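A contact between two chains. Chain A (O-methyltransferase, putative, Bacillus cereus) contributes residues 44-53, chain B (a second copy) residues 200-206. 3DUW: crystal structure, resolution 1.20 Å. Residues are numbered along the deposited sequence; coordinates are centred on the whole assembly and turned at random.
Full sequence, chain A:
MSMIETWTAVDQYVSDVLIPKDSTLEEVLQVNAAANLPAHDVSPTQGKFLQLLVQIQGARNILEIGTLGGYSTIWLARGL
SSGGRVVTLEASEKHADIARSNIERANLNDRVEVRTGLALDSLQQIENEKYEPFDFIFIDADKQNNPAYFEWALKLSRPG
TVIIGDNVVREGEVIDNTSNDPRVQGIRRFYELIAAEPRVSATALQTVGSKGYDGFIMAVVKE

Chain A 44-53: PTQGKFLQLL
Chain B, residues 200-206: VSATALQ

Helix 44-53 of chain A packs on strand 200-206 of chain B, their axes 7.5 Å apart at closest approach and their N-to-C directions 127° apart; 446 Å² is buried in total. The helix is regular (phi/psi near -65/-40), the strand extended (phi -86 to -146°, psi 131 to 173°). In register, A:Thr45 CA lies 5.8 Å from B:Thr203 CA, and A:Leu52 CA 7.5 Å from B:Ala202 CA. B:Thr203 (77 Å²) and B:Leu205 (64 Å²) are the most covered.

A:Thr45 (chi1 p) points toward the strand. Its carbonyl O, which already accepts the helical bond from A:Phe49 N, also accepts one from B:Thr203 OG1 (2.9 Å; chi1 t), while a water lies 2.7 Å from A:Thr45 OG1 and donates to B:Ala204 O at 2.8 Å. A:Lys48, all t, runs obliquely toward the strand's N-terminal end, its aliphatic CB 3.9 Å from B:Thr203 CB; its length lets NZ make a weak hydrogen bond to B:Ala202 O (3.0 Å). A:Phe49 (t, chi2 81°) receives B:Leu205 (m, t) over one ring face: B:Leu205 CD1 sits 4.1 Å from the A:Phe49 ring centroid, a CH-pi contact, while B:Thr203 CG2 lies at the ring edge. Thus B:Thr203 serves both polar and apolar neighbours. Finally A:Leu52 (m, t) covers the strand backbone with its branched end, CD1 3.8 Å from B:Ala202 CA and CD2 3.8 Å from B:Ser201 O; the small B:Ala202 side chain points away.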

ATOM      1  N   PRO A  44      -8.816  -0.849  11.209  1.00  7.91           N
ATOM      2  CA  PRO A  44      -7.872   0.156  11.704  1.00  8.02           C
ATOM      3  C   PRO A  44      -6.560   0.195  10.910  1.00  7.33           C
ATOM      4  O   PRO A  44      -6.035   1.273  10.625  1.00  7.14           O
ATOM      5  CB  PRO A  44      -7.654  -0.263  13.153  1.00  9.28           C
ATOM      6  CG  PRO A  44      -8.974  -0.865  13.526  1.00 10.16           C
ATOM      7  CD  PRO A  44      -9.307  -1.700  12.307  1.00  8.06           C
ATOM      8  N   THR A  45      -6.031  -0.976  10.559  1.00  6.86           N
ATOM      9  CA  THR A  45      -4.777  -1.032   9.811  1.00  7.67           C
ATOM     10  C   THR A  45      -4.955  -0.493   8.393  1.00  7.14           C
ATOM     11  O   THR A  45      -4.035   0.103   7.831  1.00  7.18           O
ATOM     12  CB  THR A  45      -4.207  -2.467   9.763  1.00  7.15           C
ATOM     13  OG1 THR A  45      -5.210  -3.375   9.296  1.00  9.49           O
ATOM     14  CG2 THR A  45      -3.744  -2.895  11.150  1.00  9.21           C
ATOM     15  N   GLN A  46      -6.133  -0.705   7.813  1.00  6.13           N
ATOM     16  CA  GLN A  46      -6.424  -0.189   6.478  1.00  6.26           C
ATOM     17  C   GLN A  46      -6.583   1.330   6.579  1.00  7.11           C
ATOM     18  O   GLN A  46      -6.132   2.071   5.703  1.00  7.13           O
ATOM     19  CB  GLN A  46      -7.709  -0.808   5.923  1.00  5.96           C
ATOM     20  CG  GLN A  46      -7.589  -2.286   5.612  1.00  7.12           C
ATOM     21  CD  GLN A  46      -8.923  -2.930   5.300  1.00  6.56           C
ATOM     22  OE1 GLN A  46      -9.979  -2.319   5.465  1.00  6.99           O
ATOM     23  NE2 GLN A  46      -8.882  -4.180   4.859  1.00  8.32           N
ATOM     24  N   GLY A  47      -7.237   1.792   7.642  1.00  6.63           N
ATOM     25  CA  GLY A  47      -7.402   3.221   7.823  1.00  7.69           C
ATOM     26  C   GLY A  47      -6.054   3.904   7.947  1.00  6.85           C
ATOM     27  O   GLY A  47      -5.827   4.956   7.346  1.00  7.53           O
ATOM     28  N   LYS A  48      -5.142   3.313   8.717  1.00  7.07           N
ATOM     29  CA  LYS A  48      -3.834   3.929   8.870  1.00  7.85           C
ATOM     30  C   LYS A  48      -3.059   3.876   7.562  1.00  7.34           C
ATOM     31  O   LYS A  48      -2.271   4.773   7.270  1.00  8.41           O
ATOM     32  CB  LYS A  48      -3.030   3.273   9.987  1.00  8.56           C
ATOM     33  CG  LYS A  48      -1.774   4.067  10.291  1.00  9.56           C
ATOM     34  CD  LYS A  48      -1.200   3.746  11.646  1.00 10.29           C
ATOM     35  CE  LYS A  48      -0.062   4.698  11.970  1.00 10.80           C
ATOM     36  NZ  LYS A  48       0.524   4.390  13.294  1.00 11.05           N
ATOM     37  N   PHE A  49      -3.281   2.829   6.772  1.00  7.38           N
ATOM     38  CA  PHE A  49      -2.625   2.722   5.477  1.00  6.86           C
ATOM     39  C   PHE A  49      -3.058   3.931   4.645  1.00  6.81           C
ATOM     40  O   PHE A  49      -2.235   4.584   4.004  1.00  7.79           O
ATOM     41  CB  PHE A  49      -3.045   1.435   4.763  1.00  7.17           C
ATOM     42  CG  PHE A  49      -2.520   1.330   3.360  1.00  7.89           C
ATOM     43  CD1 PHE A  49      -1.218   0.904   3.117  1.00  9.86           C
ATOM     44  CD2 PHE A  49      -3.313   1.704   2.282  1.00 10.41           C
ATOM     45  CE1 PHE A  49      -0.715   0.854   1.815  1.00 11.49           C
ATOM     46  CE2 PHE A  49      -2.817   1.659   0.979  1.00 11.87           C
ATOM     47  CZ  PHE A  49      -1.517   1.233   0.749  1.00 12.87           C
ATOM     48  N   LEU A  50      -4.355   4.226   4.650  1.00  6.89           N
ATOM     49  CA  LEU A  50      -4.857   5.368   3.894  1.00  7.23           C
ATOM     50  C   LEU A  50      -4.256   6.677   4.401  1.00  7.95           C
ATOM     51  O   LEU A  50      -3.824   7.514   3.613  1.00  8.31           O
ATOM     52  CB  LEU A  50      -6.380   5.439   3.981  1.00  7.50           C
ATOM     53  CG  LEU A  50      -7.137   4.333   3.240  1.00  6.92           C
ATOM     54  CD1 LEU A  50      -8.611   4.443   3.576  1.00  8.91           C
ATOM     55  CD2 LEU A  50      -6.924   4.445   1.734  1.00  8.49           C
ATOM     56  N   GLN A  51      -4.229   6.855   5.717  1.00  7.86           N
ATOM     57  CA  GLN A  51      -3.670   8.071   6.293  1.00  8.67           C
ATOM     58  C   GLN A  51      -2.219   8.253   5.861  1.00  7.99           C
ATOM     59  O   GLN A  51      -1.814   9.337   5.439  1.00  8.73           O
ATOM     60  CB  GLN A  51      -3.740   8.002   7.814  1.00  8.80           C
ATOM     61  CG  GLN A  51      -3.242   9.242   8.520  1.00 11.82           C
ATOM     62  CD  GLN A  51      -3.360   9.101  10.013  1.00 14.67           C
ATOM     63  OE1 GLN A  51      -2.607   8.364  10.636  1.00 18.72           O
ATOM     64  NE2 GLN A  51      -4.331   9.785  10.593  1.00 18.71           N
ATOM     65  N   LEU A  52      -1.432   7.189   5.974  1.00  8.14           N
ATOM     66  CA  LEU A  52      -0.029   7.258   5.600  1.00  8.80           C
ATOM     67  C   LEU A  52       0.149   7.534   4.113  1.00  8.18           C
ATOM     68  O   LEU A  52       1.030   8.301   3.729  1.00  8.90           O
ATOM     69  CB  LEU A  52       0.685   5.963   5.997  1.00  8.89           C
ATOM     70  CG  LEU A  52       0.819   5.754   7.511  1.00  8.61           C
ATOM     71  CD1 LEU A  52       1.327   4.349   7.797  1.00 10.71           C
ATOM     72  CD2 LEU A  52       1.752   6.807   8.102  1.00 12.53           C
ATOM     73  N   LEU A  53      -0.688   6.935   3.270  1.00  8.50           N
ATOM     74  CA  LEU A  53      -0.556   7.164   1.838  1.00  7.95           C
ATOM     75  C   LEU A  53      -0.859   8.626   1.519  1.00  8.35           C
ATOM     76  O   LEU A  53      -0.219   9.227   0.655  1.00  9.20           O
ATOM     77  CB  LEU A  53      -1.493   6.243   1.053  1.00  8.91           C
ATOM     78  CG  LEU A  53      -1.164   6.119  -0.440  1.00 10.27           C
ATOM     79  CD1 LEU A  53       0.273   5.634  -0.622  1.00 11.89           C
ATOM     80  CD2 LEU A  53      -2.151   5.161  -1.097  1.00 11.95           C
TER
ATOM     81  N   VAL B 200       8.565   7.734  13.848  1.00 10.94           N
ATOM     82  CA  VAL B 200       8.082   6.827  12.813  1.00 10.55           C
ATOM     83  C   VAL B 200       6.646   6.370  13.060  1.00 11.31           C
ATOM     84  O   VAL B 200       6.298   5.945  14.163  1.00 14.10           O
ATOM     85  CB  VAL B 200       8.998   5.582  12.703  1.00 10.70           C
ATOM     86  CG1 VAL B 200       8.519   4.677  11.578  1.00 11.67           C
ATOM     87  CG2 VAL B 200      10.441   6.015  12.466  1.00 12.29           C
ATOM     88  N   SER B 201       5.815   6.473  12.027  1.00  9.93           N
ATOM     89  CA  SER B 201       4.417   6.053  12.104  1.00 10.59           C
ATOM     90  C   SER B 201       4.230   4.954  11.065  1.00  8.52           C
ATOM     91  O   SER B 201       4.625   5.118   9.911  1.00  9.30           O
ATOM     92  CB  SER B 201       3.491   7.228  11.794  1.00 12.31           C
ATOM     93  OG  SER B 201       2.135   6.840  11.908  1.00 14.18           O
ATOM     94  N   ALA B 202       3.617   3.845  11.460  1.00  7.97           N
ATOM     95  CA  ALA B 202       3.461   2.737  10.529  1.00  6.84           C
ATOM     96  C   ALA B 202       2.194   1.916  10.680  1.00  6.80           C
ATOM     97  O   ALA B 202       1.456   2.028  11.661  1.00  8.03           O
ATOM     98  CB  ALA B 202       4.667   1.807  10.653  1.00  8.99           C
ATOM     99  N   THR B 203       1.960   1.087   9.671  1.00  6.84           N
ATOM    100  CA  THR B 203       0.865   0.139   9.667  1.00  7.23           C
ATOM    101  C   THR B 203       1.429  -1.106   8.991  1.00  6.36           C
ATOM    102  O   THR B 203       2.564  -1.106   8.496  1.00  6.34           O
ATOM    103  CB  THR B 203      -0.366   0.623   8.864  1.00  7.14           C
ATOM    104  OG1 THR B 203      -1.458  -0.272   9.117  1.00  7.33           O
ATOM    105  CG2 THR B 203      -0.077   0.630   7.363  1.00  8.28           C
ATOM    106  N   ALA B 204       0.654  -2.181   8.997  1.00  6.58           N
ATOM    107  CA  ALA B 204       1.060  -3.402   8.327  1.00  6.48           C
ATOM    108  C   ALA B 204      -0.189  -4.032   7.737  1.00  6.82           C
ATOM    109  O   ALA B 204      -1.240  -4.060   8.379  1.00  7.32           O
ATOM    110  CB  ALA B 204       1.724  -4.367   9.302  1.00  7.78           C
ATOM    111  N   LEU B 205      -0.076  -4.496   6.498  1.00  5.94           N
ATOM    112  CA  LEU B 205      -1.180  -5.168   5.835  1.00  6.93           C
ATOM    113  C   LEU B 205      -0.763  -6.608   5.599  1.00  6.80           C
ATOM    114  O   LEU B 205       0.375  -6.877   5.197  1.00  7.80           O
ATOM    115  CB  LEU B 205      -1.502  -4.514   4.486  1.00  7.52           C
ATOM    116  CG  LEU B 205      -2.023  -3.077   4.492  1.00  7.34           C
ATOM    117  CD1 LEU B 205      -2.441  -2.696   3.082  1.00  9.89           C
ATOM    118  CD2 LEU B 205      -3.210  -2.956   5.439  1.00  9.69           C
ATOM    119  N   GLN B 206      -1.675  -7.530   5.888  1.00  7.36           N
ATOM    120  CA  GLN B 206      -1.439  -8.935   5.641  1.00  7.00           C
ATOM    121  C   GLN B 206      -1.851  -9.156   4.213  1.00  6.78           C
ATOM    122  O   GLN B 206      -2.907  -8.691   3.789  1.00  7.21           O
ATOM    123  CB  GLN B 206      -2.283  -9.816   6.552  1.00  7.49           C
ATOM    124  CG  GLN B 206      -2.033  -9.614   8.031  1.00  8.18           C
ATOM    125  CD  GLN B 206      -2.944 -10.488   8.859  1.00  8.86           C
ATOM    126  OE1 GLN B 206      -2.845 -11.713   8.817  1.00  9.29           O
ATOM    127  NE2 GLN B 206      -3.851  -9.868   9.601  1.00  7.55           N
TER
HETATM  128  O   HOH W   1      -3.729  -5.438   8.375  1.00  9.38           O
HETATM  129  O   HOH W   2       3.409   2.997  14.192  1.00 10.88           O